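Local coordinates for FAA hydrolase family protein (Pseudomonas aeruginosa, PDB 6J5Y) that probably hydrolyses fumarylpyruvate to fumarate and pyruvate, cleaving a carbon-carbon bond at a manganese site that also holds pyruvate, at residues Ala71-Ser74 and Gln75-Asn78; Leu145-Ala148 and Ser149-Gly152; Val180-Thr183 and Val184-Ser188. One frame throughout, in Å; residues are numbered along the deposited sequence.

Interaction 1: Ala71-Ser74 and Gln75-Asn78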
loop_
_atom_site.group_PDB
_atom_site.type_symbol
_atom_site.label_atom_id
_atom_site.label_comp_id
_atom_site.label_asym_id
_atom_site.label_seq_id
_atom_site.Cartn_x
_atom_site.Cartn_y
_atom_site.Cartn_z
ATOM N N ALA A 71 15.519 -6.461 4.033
ATOM C CA ALA A 71 16.841 -6.377 3.384
ATOM C C ALA A 71 16.822 -5.203 2.414
ATOM O O ALA A 71 15.879 -5.081 1.628
ATOM C CB ALA A 71 17.202 -7.694 2.707
ATOM N N TYR A 72 17.805 -4.318 2.493
ATOM C CA TYR A 72 17.928 -3.214 1.517
ATOM C C TYR A 72 17.923 -3.843 0.125
ATOM O O TYR A 72 18.598 -4.836 -0.101
ATOM C CB TYR A 72 19.195 -2.410 1.800
ATOM C CG TYR A 72 19.272 -1.107 1.054
ATOM C CD1 TYR A 72 18.743 0.048 1.600
ATOM C CD2 TYR A 72 19.887 -1.017 -0.180
ATOM C CE1 TYR A 72 18.859 1.272 0.954
ATOM C CE2 TYR A 72 19.998 0.192 -0.847
ATOM C CZ TYR A 72 19.448 1.337 -0.291
ATOM O OH TYR A 72 19.498 2.552 -0.938
ATOM N N PRO A 73 17.129 -3.353 -0.845
ATOM C CA PRO A 73 17.026 -4.030 -2.137
ATOM C C PRO A 73 18.229 -3.827 -3.075
ATOM O O PRO A 73 19.056 -2.949 -2.827
ATOM C CB PRO A 73 15.753 -3.437 -2.749
ATOM C CG PRO A 73 15.591 -2.096 -2.069
ATOM C CD PRO A 73 16.209 -2.217 -0.703
ATOM N N SER A 74 18.297 -4.642 -4.131
ATOM C CA SER A 74 19.357 -4.582 -5.171
ATOM C C SER A 74 19.099 -3.396 -6.116
ATOM O O SER A 74 17.959 -2.875 -6.167
ATOM C CB SER A 74 19.452 -5.884 -5.922
ATOM O OG SER A 74 18.397 -6.008 -6.890
ATOM N N GLN A 75 20.153 -2.928 -6.781
ATOM C CA GLN A 75 20.058 -2.003 -7.924
ATOM C C GLN A 75 19.395 -0.691 -7.495
ATOM O O GLN A 75 18.732 -0.076 -8.348
ATOM C CB GLN A 75 19.304 -2.696 -9.066
ATOM C CG GLN A 75 20.013 -3.949 -9.578
ATOM C CD GLN A 75 21.289 -3.607 -10.305
ATOM O OE1 GLN A 75 21.416 -2.537 -10.895
ATOM N NE2 GLN A 75 22.236 -4.528 -10.288
ATOM N N THR A 76 19.632 -0.223 -6.266
ATOM C CA THR A 76 19.149 1.120 -5.832
ATOM C C THR A 76 20.155 1.804 -4.903
ATOM O O THR A 76 20.775 1.125 -4.068
ATOM C CB THR A 76 17.765 1.056 -5.179
ATOM O OG1 THR A 76 17.298 2.393 -5.052
ATOM C CG2 THR A 76 17.763 0.399 -3.824
ATOM N N GLY A 77 20.262 3.123 -5.041
ATOM C CA GLY A 77 20.858 3.985 -4.017
ATOM C C GLY A 77 19.803 4.789 -3.280
ATOM O O GLY A 77 20.188 5.486 -2.375
ATOM N N ASN A 78 18.512 4.702 -3.637
ATOM C CA ASN A 78 17.482 5.677 -3.188
ATOM C C ASN A 78 16.200 4.922 -2.886
ATOM O O ASN A 78 15.313 4.886 -3.771
ATOM C CB ASN A 78 17.239 6.759 -4.240
ATOM C CG ASN A 78 16.455 7.946 -3.738
ATOM O OD1 ASN A 78 16.121 8.029 -2.565
ATOM N ND2 ASN A 78 16.164 8.882 -4.629
HETATM O O HOH W 1 20.957 -1.559 -3.892
#
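A water molecule ties P73 to T76, donating to P73 O at 2.6 Å and accepting from T76 N at 3.0 Å. It bridges part of the surface loop between strands 67-71 and 79-89, where an ST turn at T76 then redirects the chain. In that turn T76 OG1 lies anti to its own backbone N (chi1 -169°), beside the carbonyl carbon, and from there it accepts a nearly straight bond from N78 N (3.0 Å, 165°). Threonine suits this position because its two branches do different work: the hydroxyl holds the turn and also bonds D118, while the methyl faces back to the preceding residues. T76 CG2 meets P73 CG at 3.7 Å, a small apolar patch beside the water bridge. Between them Q75 takes up a left-handed helical backbone conformation and swings the chain round, with its side chain exposed. Y72 lies across the bend. P73 CD packs on one face of its ring, and Y79 meets Y72 edge-to-face. The aromatic ring offers its rim to the returning chain: T76 O lies near the ring plane, 3.4 Å from Y72 CE2.

Interaction 2: Leu145-Ala148 and Ser149-Gly152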
loop_
_atom_site.group_PDB
_atom_site.type_symbol
_atom_site.label_atom_id
_atom_site.label_comp_id
_atom_site.label_asym_id
_atom_site.label_seq_id
_atom_site.Cartn_x
_atom_site.Cartn_y
_atom_site.Cartn_z
ATOM N N LEU A 145 -5.007 -7.331 9.074
ATOM C CA LEU A 145 -6.198 -6.827 8.359
ATOM C C LEU A 145 -7.323 -6.599 9.371
ATOM O O LEU A 145 -7.697 -7.552 10.052
ATOM C CB LEU A 145 -6.592 -7.833 7.281
ATOM C CG LEU A 145 -7.666 -7.353 6.311
ATOM C CD1 LEU A 145 -7.271 -6.048 5.640
ATOM C CD2 LEU A 145 -7.944 -8.426 5.278
ATOM N N TYR A 146 -7.852 -5.378 9.455
ATOM C CA TYR A 146 -8.996 -5.069 10.360
ATOM C C TYR A 146 -10.307 -5.170 9.587
ATOM O O TYR A 146 -10.526 -4.406 8.641
ATOM C CB TYR A 146 -8.833 -3.686 10.992
ATOM C CG TYR A 146 -7.781 -3.637 12.075
ATOM C CD1 TYR A 146 -6.438 -3.750 11.770
ATOM C CD2 TYR A 146 -8.133 -3.464 13.406
ATOM C CE1 TYR A 146 -5.469 -3.703 12.754
ATOM C CE2 TYR A 146 -7.175 -3.401 14.405
ATOM C CZ TYR A 146 -5.841 -3.541 14.075
ATOM O OH TYR A 146 -4.900 -3.508 15.051
ATOM N N PRO A 147 -11.228 -6.093 9.948
ATOM C CA PRO A 147 -12.525 -6.168 9.267
ATOM C C PRO A 147 -13.363 -4.889 9.410
ATOM O O PRO A 147 -13.431 -4.335 10.522
ATOM C CB PRO A 147 -13.263 -7.324 9.950
ATOM C CG PRO A 147 -12.185 -8.113 10.669
ATOM C CD PRO A 147 -11.059 -7.147 10.959
ATOM N N ALA A 148 -14.030 -4.478 8.322
ATOM C CA ALA A 148 -15.025 -3.382 8.338
ATOM C C ALA A 148 -16.199 -3.778 9.256
ATOM O O ALA A 148 -16.890 -2.880 9.760
ATOM C CB ALA A 148 -15.442 -3.048 6.928
ATOM N N SER A 149 -16.381 -5.072 9.536
ATOM C CA SER A 149 -17.349 -5.540 10.569
ATOM C C SER A 149 -16.922 -4.992 11.934
ATOM O O SER A 149 -17.815 -4.687 12.735
ATOM C CB SER A 149 -17.491 -7.045 10.580
ATOM O OG SER A 149 -16.368 -7.650 11.212
ATOM N N GLN A 150 -15.615 -4.833 12.184
ATOM C CA GLN A 150 -15.086 -4.186 13.418
ATOM C C GLN A 150 -15.044 -2.663 13.225
ATOM O O GLN A 150 -15.710 -1.969 14.011
ATOM C CB GLN A 150 -13.701 -4.697 13.815
ATOM C CG GLN A 150 -13.689 -6.132 14.344
ATOM C CD GLN A 150 -12.288 -6.701 14.484
ATOM O OE1 GLN A 150 -12.069 -7.909 14.386
ATOM N NE2 GLN A 150 -11.312 -5.826 14.678
ATOM N N VAL A 151 -14.335 -2.168 12.207
ATOM C CA VAL A 151 -13.843 -0.756 12.129
ATOM C C VAL A 151 -14.695 0.084 11.169
ATOM O O VAL A 151 -14.382 1.302 11.009
ATOM C CB VAL A 151 -12.357 -0.709 11.717
ATOM C CG1 VAL A 151 -11.453 -1.440 12.707
ATOM C CG2 VAL A 151 -12.152 -1.246 10.303
ATOM N N GLY A 152 -15.717 -0.511 10.548
ATOM C CA GLY A 152 -16.572 0.147 9.541
ATOM C C GLY A 152 -15.789 0.554 8.302
ATOM O O GLY A 152 -14.833 -0.150 7.934
#
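Y146 meets V151 through its CB, 3.9 Å from V151 CG1, the two side chains crossing at about a right angle. V151 CG1 is anti to the carbonyl carbon (chi1 -60°), which brings it against the base of the tyrosine and obliquely to the ring. The ring stacks on H15 and also has the Q150 amide near it, so a broad flat residue serves well at this partly exposed place. P147 follows at the N-cap position. With no side-chain acceptor to cap the helix, it contributes through its carbonyl: P147 O accepts from V151 N in the carbonyl plane (2.9 Å, 159°) and from Q150 N above that plane, a more bent bond of 2.8 Å. Two donors thus hold one oxygen and wind the first turn. The proline ring and the Q150 side chain run side by side in the same direction, with Q150 OE1 3.7 Å from P147 CG. A148 comes next, and its O receives G152 N at 2.8 Å. The small methyl lets the chain at G152 fold back tightly, with A148 CB only 3.1 Å from G152 O, and A148 CA makes a CA-H...O contact to the same oxygen. G152 O is buried without a polar partner, and this weak contact may partly make up for it. G152 carries a positive phi, readily adopted by glycine, and breaks the helical course. The whole is a strand running directly into a single helical turn, begun at a proline N-cap and ended by a glycine.

Interaction 3: Val180-Thr183 and Val184-Ser188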
loop_
_atom_site.group_PDB
_atom_site.type_symbol
_atom_site.label_atom_id
_atom_site.label_comp_id
_atom_site.label_asym_id
_atom_site.label_seq_id
_atom_site.Cartn_x
_atom_site.Cartn_y
_atom_site.Cartn_z
ATOM N N VAL A 180 -11.481 5.953 -0.861
ATOM C CA VAL A 180 -11.554 4.481 -1.020
ATOM C C VAL A 180 -12.648 4.161 -2.043
ATOM O O VAL A 180 -12.399 3.333 -2.955
ATOM C CB VAL A 180 -11.789 3.775 0.329
ATOM C CG1 VAL A 180 -12.135 2.308 0.111
ATOM C CG2 VAL A 180 -10.574 3.913 1.240
ATOM N N ALA A 181 -13.829 4.758 -1.886
ATOM C CA ALA A 181 -15.032 4.482 -2.706
ATOM C C ALA A 181 -14.763 4.816 -4.172
ATOM O O ALA A 181 -15.099 4.023 -5.026
ATOM C CB ALA A 181 -16.208 5.283 -2.181
ATOM N N GLU A 182 -14.213 5.993 -4.432
ATOM C CA GLU A 182 -13.791 6.421 -5.783
ATOM C C GLU A 182 -12.730 5.470 -6.368
ATOM O O GLU A 182 -12.831 5.149 -7.579
ATOM C CB GLU A 182 -13.243 7.834 -5.685
ATOM C CG GLU A 182 -14.318 8.895 -5.613
ATOM C CD GLU A 182 -13.788 10.220 -5.107
ATOM O OE1 GLU A 182 -13.140 10.218 -4.053
ATOM O OE2 GLU A 182 -13.997 11.233 -5.775
ATOM N N THR A 183 -11.705 5.097 -5.593
ATOM C CA THR A 183 -10.578 4.262 -6.107
ATOM C C THR A 183 -11.142 2.891 -6.495
ATOM O O THR A 183 -10.745 2.344 -7.528
ATOM C CB THR A 183 -9.388 4.184 -5.131
ATOM O OG1 THR A 183 -9.759 3.496 -3.940
ATOM C CG2 THR A 183 -8.833 5.534 -4.749
ATOM N N VAL A 184 -12.032 2.322 -5.682
ATOM C CA VAL A 184 -12.658 1.003 -5.992
ATOM C C VAL A 184 -13.514 1.121 -7.261
ATOM O O VAL A 184 -13.348 0.284 -8.138
ATOM C CB VAL A 184 -13.458 0.493 -4.784
ATOM C CG1 VAL A 184 -14.394 -0.649 -5.130
ATOM C CG2 VAL A 184 -12.520 0.132 -3.644
ATOM N N SER A 185 -14.400 2.118 -7.356
ATOM C CA SER A 185 -15.207 2.385 -8.571
ATOM C C SER A 185 -14.277 2.520 -9.767
ATOM O O SER A 185 -14.504 1.823 -10.759
ATOM C CB SER A 185 -16.084 3.618 -8.463
ATOM O OG SER A 185 -17.188 3.333 -7.641
ATOM N N TYR A 186 -13.260 3.372 -9.685
ATOM C CA TYR A 186 -12.470 3.709 -10.906
ATOM C C TYR A 186 -11.594 2.516 -11.309
ATOM O O TYR A 186 -11.543 2.181 -12.489
ATOM C CB TYR A 186 -11.746 5.045 -10.748
ATOM C CG TYR A 186 -12.662 6.211 -10.475
ATOM C CD1 TYR A 186 -14.018 6.155 -10.769
ATOM C CD2 TYR A 186 -12.180 7.382 -9.925
ATOM C CE1 TYR A 186 -14.860 7.226 -10.524
ATOM C CE2 TYR A 186 -13.004 8.472 -9.689
ATOM C CZ TYR A 186 -14.354 8.386 -9.966
ATOM O OH TYR A 186 -15.187 9.436 -9.699
ATOM N N LEU A 187 -10.942 1.856 -10.360
ATOM C CA LEU A 187 -10.175 0.606 -10.621
ATOM C C LEU A 187 -11.072 -0.390 -11.360
ATOM O O LEU A 187 -10.607 -1.030 -12.345
ATOM C CB LEU A 187 -9.714 0.071 -9.263
ATOM C CG LEU A 187 -8.409 -0.703 -9.152
ATOM C CD1 LEU A 187 -7.245 -0.092 -9.941
ATOM C CD2 LEU A 187 -8.063 -0.816 -7.673
ATOM N N SER A 188 -12.330 -0.508 -10.928
ATOM C CA SER A 188 -13.307 -1.500 -11.452
ATOM C C SER A 188 -13.737 -1.167 -12.892
ATOM O O SER A 188 -14.422 -2.010 -13.452
ATOM C CB SER A 188 -14.516 -1.641 -10.535
ATOM O OG SER A 188 -15.429 -0.561 -10.679
#
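V180 O receives two donors, V184 N at 2.9 Å and the T183 hydroxyl OG1 at 2.8 Å, opening the first turns of the alpha-helix 180-190. The i to i+4 ladder continues with S185 N to A181 O, a nearly straight rung at 171°, and with L187 N to T183 O. T183 can fold its hydroxyl back because OG1 sits between the backbone N and the carbonyl carbon (chi1 66°), satisfying within the helix a polar group on a buried residue. E182 O takes Y186 N at 2.8 Å and also lies over one face of the Y186 ring, toward its rim, 3.1 Å from Y186 CG. V180 and V184 form a loose apolar pair, CG1 to CG2 4.4 Å. Further out, both valines pack on V105 of strand 105-116, where branched hydrocarbon suits a buried helix face, and A181 gives a close surface to A101 of helix 98-101. Y186 meets W178 edge-to-face and touches F51. At the helix start E182 OE1 accepts from S179 N, a bond from the third helical residue back to the residue just before the helix. Two serines fasten the helix to the chain at I96: S185 OG donates to I96 O, and S188 OG accepts from I96 N while donating to S185 O at 2.6 Å.

Interaction 3 is largely buried, whereas interactions 1 and 2 lie at the surface, and interaction 1 sits across the chain's centre from the other two. None of the three touches another; interactions 2 and 3 approach most closely, about 9 Å between nearest atoms. Both are helical and both rest on strand 105-116, yet one is a single turn following a strand and the other an extended ladder packed on hydrocarbon. No backbone hydrogen bond joins the two halves of interaction 1: a water and a threonine hydroxyl do there what backbone bonds do in 147-152 and 180-188. It also reaches strand 105-116, through R116 at its far end.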